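Long-range contact in glycosyl transferase family 9 (PDB 3TOV), which probably transfers a sugar, perhaps a heptose, from an activated donor to an acceptor, as glycosyltransferases of the heptosyltransferase family do: residues F15-F28 with K135-L147. Sequence-based numbering, arbitrary orientation.
Sequences FLMHLGDVILTTPF and KTRHAADMYINVL. With SO4 (sulfate ion), chain D.
Helix 139-147 packs against the turn and helix start that follow the first strand, its backbone coming nearest at two points, with CA atoms 5.0 Å apart for L24 and A140 and 4.9 Å for F28 and I144. At the first, the carbonyl of L24 faces the helix: its O receives a CA-H...O contact from A140 CA (3.6 Å) and also lies in the plane of the Y143 ring, at its edge near CD2. L24 meets the helix start with both methyls, CD1 on A139 CB and CD2 near NE2 of H138, the N-cap residue, whose ND1 bonds to the carbonyl of F293. T25 CG2, 3.7 Å from Y143 CE2, and the F15 ring lie side by side along one flank of Y143. The two rings meet obliquely, planes at 74°, with Y143 OH by F15 CZ and CE1 and near M17 SE. T25 CG2 also lies over the rim of one F15 face, M17 CG over the opposite face. The loop after the first strand is thus joined to helix 139-149, which follows the last strand, 128-129, of the N-terminal Rossmann-like sheet, consistent with the GT-B fold. Further along, F28 has CG anti to its backbone N (chi1 160°), which turns an edge of the ring to the helix backbone, CD1 lying 3.3 Å from Y143 O. L147 CD2 sits over a face of that ring, 4.1 Å from its centroid, and I144 CG1 packs 3.6 Å from F28 CA.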
# COMPACT_ATOMS: atom_id res chain seq x y z
N PHE A 15 -0.14 -14.88 1.06
CA PHE A 15 0.47 -13.68 1.61
C PHE A 15 -0.38 -13.16 2.79
O PHE A 15 -1.51 -12.69 2.61
CB PHE A 15 0.61 -12.63 0.51
CG PHE A 15 1.62 -11.57 0.81
CD1 PHE A 15 2.96 -11.89 0.92
CD2 PHE A 15 1.23 -10.25 0.97
CE1 PHE A 15 3.90 -10.90 1.20
CE2 PHE A 15 2.17 -9.26 1.25
CZ PHE A 15 3.50 -9.58 1.36
N LEU A 16 0.14 -13.28 4.01
CA LEU A 16 -0.59 -12.81 5.17
C LEU A 16 0.08 -11.61 5.83
O LEU A 16 0.15 -11.53 7.06
CB LEU A 16 -0.74 -13.94 6.19
CG LEU A 16 -1.48 -15.15 5.66
CD1 LEU A 16 -1.81 -16.13 6.78
CD2 LEU A 16 -2.74 -14.70 4.95
N MSE A 17 0.56 -10.66 5.03
CA MSE A 17 1.23 -9.50 5.59
C MSE A 17 0.31 -8.29 5.77
O MSE A 17 -0.91 -8.42 5.86
CB MSE A 17 2.46 -9.12 4.76
CG MSE A 17 3.55 -10.20 4.78
SE MSE A 17 5.27 -9.69 3.94
CE MSE A 17 5.94 -8.53 5.38
N HIS A 18 0.93 -7.12 5.83
CA HIS A 18 0.24 -5.92 6.25
C HIS A 18 -0.28 -5.10 5.07
O HIS A 18 0.12 -5.32 3.93
CB HIS A 18 1.19 -5.11 7.11
CG HIS A 18 1.34 -5.64 8.50
ND1 HIS A 18 0.49 -6.60 9.02
CD2 HIS A 18 2.22 -5.35 9.48
CE1 HIS A 18 0.84 -6.87 10.26
NE2 HIS A 18 1.89 -6.13 10.56
N LEU A 19 -1.17 -4.15 5.35
CA LEU A 19 -1.82 -3.37 4.29
C LEU A 19 -0.89 -2.96 3.15
O LEU A 19 -1.23 -3.12 1.97
CB LEU A 19 -2.49 -2.13 4.88
CG LEU A 19 -3.02 -1.13 3.86
CD1 LEU A 19 -4.16 -1.73 3.09
CD2 LEU A 19 -3.43 0.19 4.52
N GLY A 20 0.28 -2.43 3.49
CA GLY A 20 1.22 -1.95 2.49
C GLY A 20 1.82 -3.08 1.68
O GLY A 20 1.72 -3.12 0.45
N ASP A 21 2.46 -4.01 2.38
CA ASP A 21 3.04 -5.16 1.72
C ASP A 21 2.02 -5.80 0.80
O ASP A 21 2.35 -6.21 -0.29
CB ASP A 21 3.57 -6.16 2.74
CG ASP A 21 4.59 -5.54 3.70
OD1 ASP A 21 5.79 -5.47 3.35
OD2 ASP A 21 4.20 -5.13 4.81
N VAL A 22 0.76 -5.87 1.21
CA VAL A 22 -0.24 -6.52 0.36
C VAL A 22 -0.47 -5.79 -0.96
O VAL A 22 -0.37 -6.38 -2.04
CB VAL A 22 -1.59 -6.75 1.08
CG1 VAL A 22 -2.71 -7.05 0.07
CG2 VAL A 22 -1.46 -7.88 2.06
N ILE A 23 -0.78 -4.50 -0.88
CA ILE A 23 -1.07 -3.76 -2.09
C ILE A 23 0.07 -3.91 -3.10
O ILE A 23 -0.15 -3.92 -4.31
CB ILE A 23 -1.36 -2.29 -1.77
CG1 ILE A 23 -2.57 -2.23 -0.82
CG2 ILE A 23 -1.57 -1.50 -3.04
CD1 ILE A 23 -2.78 -0.88 -0.13
N LEU A 24 1.28 -4.06 -2.57
CA LEU A 24 2.49 -4.22 -3.39
C LEU A 24 2.57 -5.57 -4.10
O LEU A 24 3.40 -5.75 -4.99
CB LEU A 24 3.73 -4.02 -2.53
CG LEU A 24 3.94 -2.60 -2.02
CD1 LEU A 24 5.04 -2.56 -1.00
CD2 LEU A 24 4.24 -1.71 -3.20
N THR A 25 1.73 -6.51 -3.69
CA THR A 25 1.69 -7.81 -4.35
C THR A 25 0.71 -7.75 -5.51
O THR A 25 0.51 -8.74 -6.23
CB THR A 25 1.21 -8.93 -3.41
OG1 THR A 25 -0.17 -8.73 -3.07
CG2 THR A 25 2.04 -8.95 -2.14
N THR A 26 0.11 -6.59 -5.70
CA THR A 26 -1.00 -6.47 -6.63
C THR A 26 -0.61 -6.43 -8.13
O THR A 26 -1.35 -6.95 -8.98
CB THR A 26 -1.93 -5.31 -6.23
OG1 THR A 26 -3.29 -5.67 -6.51
CG2 THR A 26 -1.57 -4.02 -6.95
N PRO A 27 0.56 -5.83 -8.45
CA PRO A 27 1.07 -5.79 -9.82
C PRO A 27 1.62 -7.16 -10.25
O PRO A 27 1.46 -7.59 -11.40
CB PRO A 27 2.23 -4.78 -9.74
CG PRO A 27 2.08 -4.10 -8.44
CD PRO A 27 1.47 -5.10 -7.54
N PHE A 28 2.28 -7.84 -9.32
CA PHE A 28 2.59 -9.25 -9.45
C PHE A 28 1.35 -10.09 -9.86
O PHE A 28 1.43 -11.01 -10.68
CB PHE A 28 3.18 -9.73 -8.13
CG PHE A 28 3.14 -11.21 -7.94
CD1 PHE A 28 4.27 -11.98 -8.12
CD2 PHE A 28 1.96 -11.84 -7.55
CE1 PHE A 28 4.23 -13.35 -7.93
CE2 PHE A 28 1.92 -13.21 -7.37
CZ PHE A 28 3.05 -13.97 -7.55
N LYS A 135 17.71 -6.66 -2.13
CA LYS A 135 18.82 -5.74 -2.31
C LYS A 135 18.76 -4.89 -3.58
O LYS A 135 19.35 -3.82 -3.65
CB LYS A 135 20.15 -6.49 -2.24
CG LYS A 135 20.47 -7.01 -0.86
CD LYS A 135 21.94 -7.36 -0.71
CE LYS A 135 22.25 -8.71 -1.31
NZ LYS A 135 23.73 -8.89 -1.51
N THR A 136 18.01 -5.35 -4.58
CA THR A 136 18.14 -4.76 -5.90
C THR A 136 16.83 -4.36 -6.56
O THR A 136 16.80 -3.66 -7.58
CB THR A 136 19.01 -5.66 -6.80
OG1 THR A 136 20.25 -4.98 -7.07
CG2 THR A 136 18.31 -6.00 -8.10
N ARG A 137 15.72 -4.75 -5.96
CA ARG A 137 14.44 -4.35 -6.51
C ARG A 137 13.59 -3.55 -5.53
O ARG A 137 13.77 -3.63 -4.32
CB ARG A 137 13.69 -5.58 -7.01
CG ARG A 137 13.81 -5.79 -8.50
CD ARG A 137 13.55 -7.22 -8.88
NE ARG A 137 14.78 -7.99 -8.92
CZ ARG A 137 15.22 -8.62 -10.01
NH1 ARG A 137 16.36 -9.31 -9.97
NH2 ARG A 137 14.52 -8.56 -11.14
N HIS A 138 12.70 -2.73 -6.09
CA HIS A 138 11.59 -2.18 -5.33
C HIS A 138 10.73 -3.39 -4.91
O HIS A 138 10.74 -4.43 -5.57
CB HIS A 138 10.82 -1.23 -6.24
CG HIS A 138 9.57 -0.66 -5.64
ND1 HIS A 138 9.58 0.36 -4.72
CD2 HIS A 138 8.27 -0.96 -5.86
CE1 HIS A 138 8.34 0.66 -4.38
NE2 HIS A 138 7.52 -0.13 -5.05
N ALA A 139 10.01 -3.27 -3.80
CA ALA A 139 9.26 -4.42 -3.28
C ALA A 139 8.26 -5.07 -4.27
O ALA A 139 8.04 -6.29 -4.24
CB ALA A 139 8.55 -4.03 -2.00
N ALA A 140 7.67 -4.27 -5.14
CA ALA A 140 6.68 -4.80 -6.07
C ALA A 140 7.35 -5.54 -7.22
O ALA A 140 6.84 -6.55 -7.71
CB ALA A 140 5.78 -3.69 -6.60
N ASP A 141 8.51 -5.05 -7.63
CA ASP A 141 9.29 -5.70 -8.67
C ASP A 141 9.88 -7.00 -8.15
O ASP A 141 10.05 -7.96 -8.90
CB ASP A 141 10.41 -4.78 -9.17
CG ASP A 141 9.89 -3.61 -9.97
OD1 ASP A 141 8.83 -3.76 -10.64
OD2 ASP A 141 10.54 -2.53 -9.94
N MSE A 142 10.21 -7.03 -6.86
CA MSE A 142 10.81 -8.22 -6.29
C MSE A 142 9.80 -9.37 -6.19
O MSE A 142 10.16 -10.55 -6.32
CB MSE A 142 11.49 -7.92 -4.94
CG MSE A 142 10.66 -8.22 -3.71
SE MSE A 142 11.78 -8.28 -2.10
CE MSE A 142 10.39 -8.17 -0.78
N TYR A 143 8.53 -9.03 -5.98
CA TYR A 143 7.50 -10.05 -5.99
C TYR A 143 7.44 -10.65 -7.38
O TYR A 143 7.50 -11.87 -7.54
CB TYR A 143 6.14 -9.50 -5.48
CG TYR A 143 6.16 -9.32 -3.97
CD1 TYR A 143 6.79 -10.25 -3.16
CD2 TYR A 143 5.59 -8.20 -3.35
CE1 TYR A 143 6.86 -10.10 -1.79
CE2 TYR A 143 5.66 -8.05 -1.96
CZ TYR A 143 6.30 -9.02 -1.20
OH TYR A 143 6.40 -8.93 0.16
N ILE A 144 7.37 -9.79 -8.39
CA ILE A 144 7.41 -10.20 -9.78
C ILE A 144 8.66 -11.05 -10.14
O ILE A 144 8.58 -11.98 -10.94
CB ILE A 144 7.33 -8.96 -10.70
CG1 ILE A 144 5.89 -8.43 -10.72
CG2 ILE A 144 7.85 -9.25 -12.11
CD1 ILE A 144 5.76 -6.97 -11.16
N ASN A 145 9.81 -10.75 -9.55
CA ASN A 145 10.99 -11.56 -9.83
C ASN A 145 10.72 -13.04 -9.58
O ASN A 145 11.27 -13.89 -10.28
CB ASN A 145 12.21 -11.11 -9.03
CG ASN A 145 13.48 -11.83 -9.48
OD1 ASN A 145 14.23 -12.39 -8.68
ND2 ASN A 145 13.71 -11.83 -10.79
N VAL A 146 9.88 -13.35 -8.59
CA VAL A 146 9.52 -14.74 -8.33
C VAL A 146 9.01 -15.37 -9.62
O VAL A 146 9.45 -16.46 -10.02
CB VAL A 146 8.46 -14.89 -7.21
CG1 VAL A 146 7.89 -16.31 -7.20
CG2 VAL A 146 9.07 -14.57 -5.86
N LEU A 147 8.08 -14.66 -10.25
CA LEU A 147 7.56 -15.05 -11.55
C LEU A 147 8.64 -15.17 -12.64
O LEU A 147 8.59 -16.09 -13.46
CB LEU A 147 6.46 -14.07 -11.98
CG LEU A 147 5.07 -14.65 -11.73
CD1 LEU A 147 5.11 -15.48 -10.48
CD2 LEU A 147 4.00 -13.58 -11.62
S SO4 D . 18.94 -11.37 -11.20
O1 SO4 D . 17.93 -12.42 -11.03
O2 SO4 D . 18.29 -10.05 -11.13
O3 SO4 D . 19.96 -11.49 -10.16
O4 SO4 D . 19.58 -11.49 -12.51